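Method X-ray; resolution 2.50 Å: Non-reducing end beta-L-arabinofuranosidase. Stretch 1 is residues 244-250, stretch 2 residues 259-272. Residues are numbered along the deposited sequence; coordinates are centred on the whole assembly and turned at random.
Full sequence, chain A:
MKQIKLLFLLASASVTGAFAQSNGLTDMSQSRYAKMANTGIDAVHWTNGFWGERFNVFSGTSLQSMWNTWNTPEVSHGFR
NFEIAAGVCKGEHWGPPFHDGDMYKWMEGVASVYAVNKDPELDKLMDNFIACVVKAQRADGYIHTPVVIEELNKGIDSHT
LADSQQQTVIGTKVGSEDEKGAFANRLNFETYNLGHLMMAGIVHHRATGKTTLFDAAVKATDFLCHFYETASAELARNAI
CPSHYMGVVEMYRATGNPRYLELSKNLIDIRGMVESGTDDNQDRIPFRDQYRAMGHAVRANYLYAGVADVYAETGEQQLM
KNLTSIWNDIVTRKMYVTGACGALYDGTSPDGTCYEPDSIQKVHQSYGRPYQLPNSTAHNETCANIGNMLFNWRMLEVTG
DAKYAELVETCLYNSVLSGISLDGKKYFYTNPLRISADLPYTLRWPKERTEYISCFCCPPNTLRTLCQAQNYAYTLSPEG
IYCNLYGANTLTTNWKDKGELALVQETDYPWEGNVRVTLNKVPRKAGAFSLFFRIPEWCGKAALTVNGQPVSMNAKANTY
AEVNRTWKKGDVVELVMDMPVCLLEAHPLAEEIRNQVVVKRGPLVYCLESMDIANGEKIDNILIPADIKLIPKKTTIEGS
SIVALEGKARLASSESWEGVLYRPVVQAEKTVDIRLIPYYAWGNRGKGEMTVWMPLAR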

# COMPACT_ATOMS: atom_id res chain seq x y z
N HIS A 244 7.61 0.90 -15.05
CA HIS A 244 7.55 1.59 -16.34
C HIS A 244 6.19 2.18 -16.72
O HIS A 244 6.15 3.31 -17.19
CB HIS A 244 7.99 0.64 -17.48
CG HIS A 244 9.47 0.39 -17.53
ND1 HIS A 244 10.11 -0.05 -18.68
CD2 HIS A 244 10.43 0.52 -16.59
CE1 HIS A 244 11.40 -0.18 -18.43
NE2 HIS A 244 11.62 0.16 -17.17
N TYR A 245 5.11 1.42 -16.52
CA TYR A 245 3.78 1.79 -17.04
C TYR A 245 3.29 3.09 -16.38
O TYR A 245 2.80 3.99 -17.05
CB TYR A 245 2.76 0.69 -16.77
CG TYR A 245 3.02 -0.60 -17.50
CD1 TYR A 245 3.86 -1.57 -16.95
CD2 TYR A 245 2.43 -0.86 -18.71
CE1 TYR A 245 4.13 -2.76 -17.60
CE2 TYR A 245 2.67 -2.05 -19.37
CZ TYR A 245 3.53 -3.00 -18.82
OH TYR A 245 3.78 -4.20 -19.47
N MET A 246 3.45 3.14 -15.05
CA MET A 246 3.12 4.30 -14.24
C MET A 246 4.05 5.49 -14.56
O MET A 246 3.57 6.60 -14.82
CB MET A 246 3.15 3.94 -12.74
CG MET A 246 1.85 3.31 -12.24
SD MET A 246 1.80 2.51 -10.61
CE MET A 246 2.99 3.49 -9.70
N GLY A 247 5.36 5.24 -14.57
CA GLY A 247 6.37 6.28 -14.87
C GLY A 247 6.17 7.01 -16.18
O GLY A 247 6.32 8.22 -16.24
N VAL A 248 5.79 6.26 -17.21
CA VAL A 248 5.58 6.80 -18.56
C VAL A 248 4.29 7.63 -18.64
O VAL A 248 4.27 8.70 -19.25
CB VAL A 248 5.70 5.69 -19.67
CG1 VAL A 248 4.54 4.74 -19.65
CG2 VAL A 248 5.78 6.29 -21.06
N VAL A 249 3.22 7.17 -17.99
CA VAL A 249 1.98 7.97 -17.90
C VAL A 249 2.20 9.19 -16.99
O VAL A 249 1.67 10.29 -17.23
CB VAL A 249 0.78 7.15 -17.38
CG1 VAL A 249 -0.45 8.03 -17.18
CG2 VAL A 249 0.43 6.03 -18.34
N GLU A 250 3.00 9.01 -15.95
CA GLU A 250 3.29 10.15 -15.12
C GLU A 250 4.17 11.18 -15.87
O GLU A 250 4.07 12.37 -15.63
CB GLU A 250 3.91 9.71 -13.79
CG GLU A 250 3.72 10.71 -12.67
CD GLU A 250 2.26 11.05 -12.38
OE1 GLU A 250 1.99 12.23 -12.05
OE2 GLU A 250 1.40 10.13 -12.46
N ARG A 259 3.64 11.49 -27.39
CA ARG A 259 4.46 10.30 -27.63
C ARG A 259 4.47 9.36 -26.40
O ARG A 259 4.54 8.14 -26.54
CB ARG A 259 5.87 10.75 -28.05
CG ARG A 259 6.80 9.63 -28.47
CD ARG A 259 7.76 10.12 -29.55
NE ARG A 259 8.76 9.10 -29.88
CZ ARG A 259 10.04 9.10 -29.48
NH1 ARG A 259 10.54 10.07 -28.70
NH2 ARG A 259 10.83 8.10 -29.86
N TYR A 260 4.36 9.94 -25.20
CA TYR A 260 4.45 9.18 -23.96
C TYR A 260 3.16 8.41 -23.66
O TYR A 260 3.20 7.25 -23.20
CB TYR A 260 4.84 10.09 -22.80
CG TYR A 260 6.18 10.81 -22.99
CD1 TYR A 260 7.15 10.33 -23.89
CD2 TYR A 260 6.49 11.94 -22.24
CE1 TYR A 260 8.36 10.98 -24.05
CE2 TYR A 260 7.71 12.58 -22.39
CZ TYR A 260 8.65 12.09 -23.30
OH TYR A 260 9.87 12.72 -23.46
N LEU A 261 2.03 9.07 -23.89
CA LEU A 261 0.74 8.41 -23.83
C LEU A 261 0.65 7.33 -24.91
O LEU A 261 0.15 6.25 -24.62
CB LEU A 261 -0.36 9.44 -24.03
CG LEU A 261 -1.82 8.96 -24.02
CD1 LEU A 261 -2.14 8.23 -22.73
CD2 LEU A 261 -2.76 10.13 -24.24
N GLU A 262 1.13 7.60 -26.13
CA GLU A 262 1.08 6.56 -27.19
C GLU A 262 1.91 5.34 -26.83
O GLU A 262 1.51 4.22 -27.14
CB GLU A 262 1.52 7.08 -28.57
CG GLU A 262 0.46 7.86 -29.35
CD GLU A 262 -0.91 7.17 -29.44
OE1 GLU A 262 -0.97 5.99 -29.90
OE2 GLU A 262 -1.92 7.81 -29.02
N LEU A 263 3.06 5.57 -26.18
CA LEU A 263 3.93 4.48 -25.77
C LEU A 263 3.17 3.61 -24.76
O LEU A 263 3.19 2.39 -24.87
CB LEU A 263 5.26 4.99 -25.19
CG LEU A 263 6.09 4.03 -24.31
CD1 LEU A 263 6.42 2.78 -25.09
CD2 LEU A 263 7.38 4.65 -23.78
N SER A 264 2.50 4.26 -23.81
CA SER A 264 1.84 3.57 -22.71
C SER A 264 0.62 2.80 -23.19
O SER A 264 0.30 1.77 -22.61
CB SER A 264 1.49 4.54 -21.55
OG SER A 264 0.33 5.31 -21.82
N LYS A 265 -0.04 3.29 -24.24
CA LYS A 265 -1.10 2.50 -24.90
C LYS A 265 -0.55 1.27 -25.60
O LYS A 265 -1.12 0.20 -25.50
CB LYS A 265 -1.86 3.34 -25.91
CG LYS A 265 -2.89 4.25 -25.27
CD LYS A 265 -3.10 5.56 -26.04
CE LYS A 265 -3.91 5.36 -27.31
NZ LYS A 265 -4.28 6.70 -27.87
N ASN A 266 0.55 1.44 -26.34
CA ASN A 266 1.19 0.30 -27.03
C ASN A 266 1.66 -0.79 -26.08
O ASN A 266 1.44 -1.98 -26.34
CB ASN A 266 2.35 0.76 -27.93
CG ASN A 266 1.87 1.54 -29.14
OD1 ASN A 266 0.84 1.21 -29.75
ND2 ASN A 266 2.58 2.61 -29.48
N LEU A 267 2.25 -0.39 -24.96
CA LEU A 267 2.69 -1.32 -23.95
C LEU A 267 1.57 -2.25 -23.44
O LEU A 267 1.83 -3.42 -23.15
CB LEU A 267 3.38 -0.57 -22.81
CG LEU A 267 4.76 -0.01 -23.25
CD1 LEU A 267 5.22 1.13 -22.37
CD2 LEU A 267 5.83 -1.10 -23.26
N ILE A 268 0.33 -1.76 -23.38
CA ILE A 268 -0.86 -2.58 -23.02
C ILE A 268 -1.29 -3.47 -24.21
O ILE A 268 -1.50 -4.71 -24.08
CB ILE A 268 -2.05 -1.68 -22.59
CG1 ILE A 268 -1.72 -0.92 -21.30
CG2 ILE A 268 -3.28 -2.52 -22.35
CD1 ILE A 268 -2.71 0.17 -20.93
N ASP A 269 -1.41 -2.83 -25.36
CA ASP A 269 -1.79 -3.52 -26.59
C ASP A 269 -0.89 -4.70 -26.97
O ASP A 269 -1.38 -5.65 -27.54
CB ASP A 269 -1.88 -2.52 -27.76
CG ASP A 269 -3.08 -1.60 -27.67
OD1 ASP A 269 -3.90 -1.72 -26.72
OD2 ASP A 269 -3.21 -0.77 -28.57
N ILE A 270 0.40 -4.61 -26.67
CA ILE A 270 1.34 -5.66 -26.97
C ILE A 270 1.12 -6.90 -26.09
O ILE A 270 1.26 -8.01 -26.58
CB ILE A 270 2.79 -5.16 -26.85
CG1 ILE A 270 3.22 -4.57 -28.18
CG2 ILE A 270 3.76 -6.29 -26.48
CD1 ILE A 270 4.56 -3.84 -28.12
N ARG A 271 0.80 -6.74 -24.82
CA ARG A 271 0.69 -7.89 -23.95
C ARG A 271 -0.05 -8.98 -24.65
O ARG A 271 -1.17 -8.77 -25.08
CB ARG A 271 -0.11 -7.61 -22.70
CG ARG A 271 0.58 -6.70 -21.77
CD ARG A 271 0.08 -6.81 -20.36
NE ARG A 271 1.25 -6.53 -19.55
CZ ARG A 271 2.00 -7.45 -18.97
NH1 ARG A 271 1.67 -8.73 -18.99
NH2 ARG A 271 3.08 -7.06 -18.29
N GLY A 272 0.58 -10.14 -24.73
CA GLY A 272 -0.06 -11.33 -25.27
C GLY A 272 -0.10 -11.40 -26.77
O GLY A 272 -0.84 -12.20 -27.30

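The polar link between the two stretches joins Arg271 to Tyr245. Arg271 NH2 donates a hydrogen bond to Tyr245 OH at 3.2 Å, and Arg271 NE adds a weak one to Tyr245 OH at 3.4 Å, so the phenol oxygen sits at the edge of the guanidinium, near its plane, and takes two N-H groups at once. Tyr245 CA-to-CB points sideways, but with chi1 in m, the end of the ring comes nearer to stretch 2; a long side chain with a terminal hydroxyl suits this reach. Arg271 follows the helix that carries the rest of the contact, and its NH1 is hydrogen-bonded elsewhere in the structure, which helps a buried charged group to be accommodated.

The ring also packs through its carbons: Tyr245 CE2 lies 3.8 Å from Leu267 CB. The two helices run nearly antiparallel, at 155°, with their axes approaching to 8.6 Å. Val248 points toward stretch 2 and packs between the helices. Val248 CG2 lies 3.6 Å from Leu263 CD2 and 3.5 Å from the backbone Tyr260 O, while Val248 CG1 meets Ser264 CB at 3.6 Å. A branched, compact valine thus touches three residues without needing a long side chain.

Ser264 is small where the backbones come close, its CA 6.3 Å from Tyr245 CA. Its hydroxyl turns back to its own helix, Ser264 OG donating to Leu261 O at 3.0 Å, so this polar atom is satisfied even though Val249 CG2 packs 3.6 Å from Ser264 OG. The CA-to-CB bond of Tyr260 points toward stretch 1, and Val248 CG2 lies 4.3 Å from Tyr260 CB, but its ring leads away and its OH bonds elsewhere in the structure. Altogether 412 Å² is buried, with Tyr245 and Val248 the residues most covered.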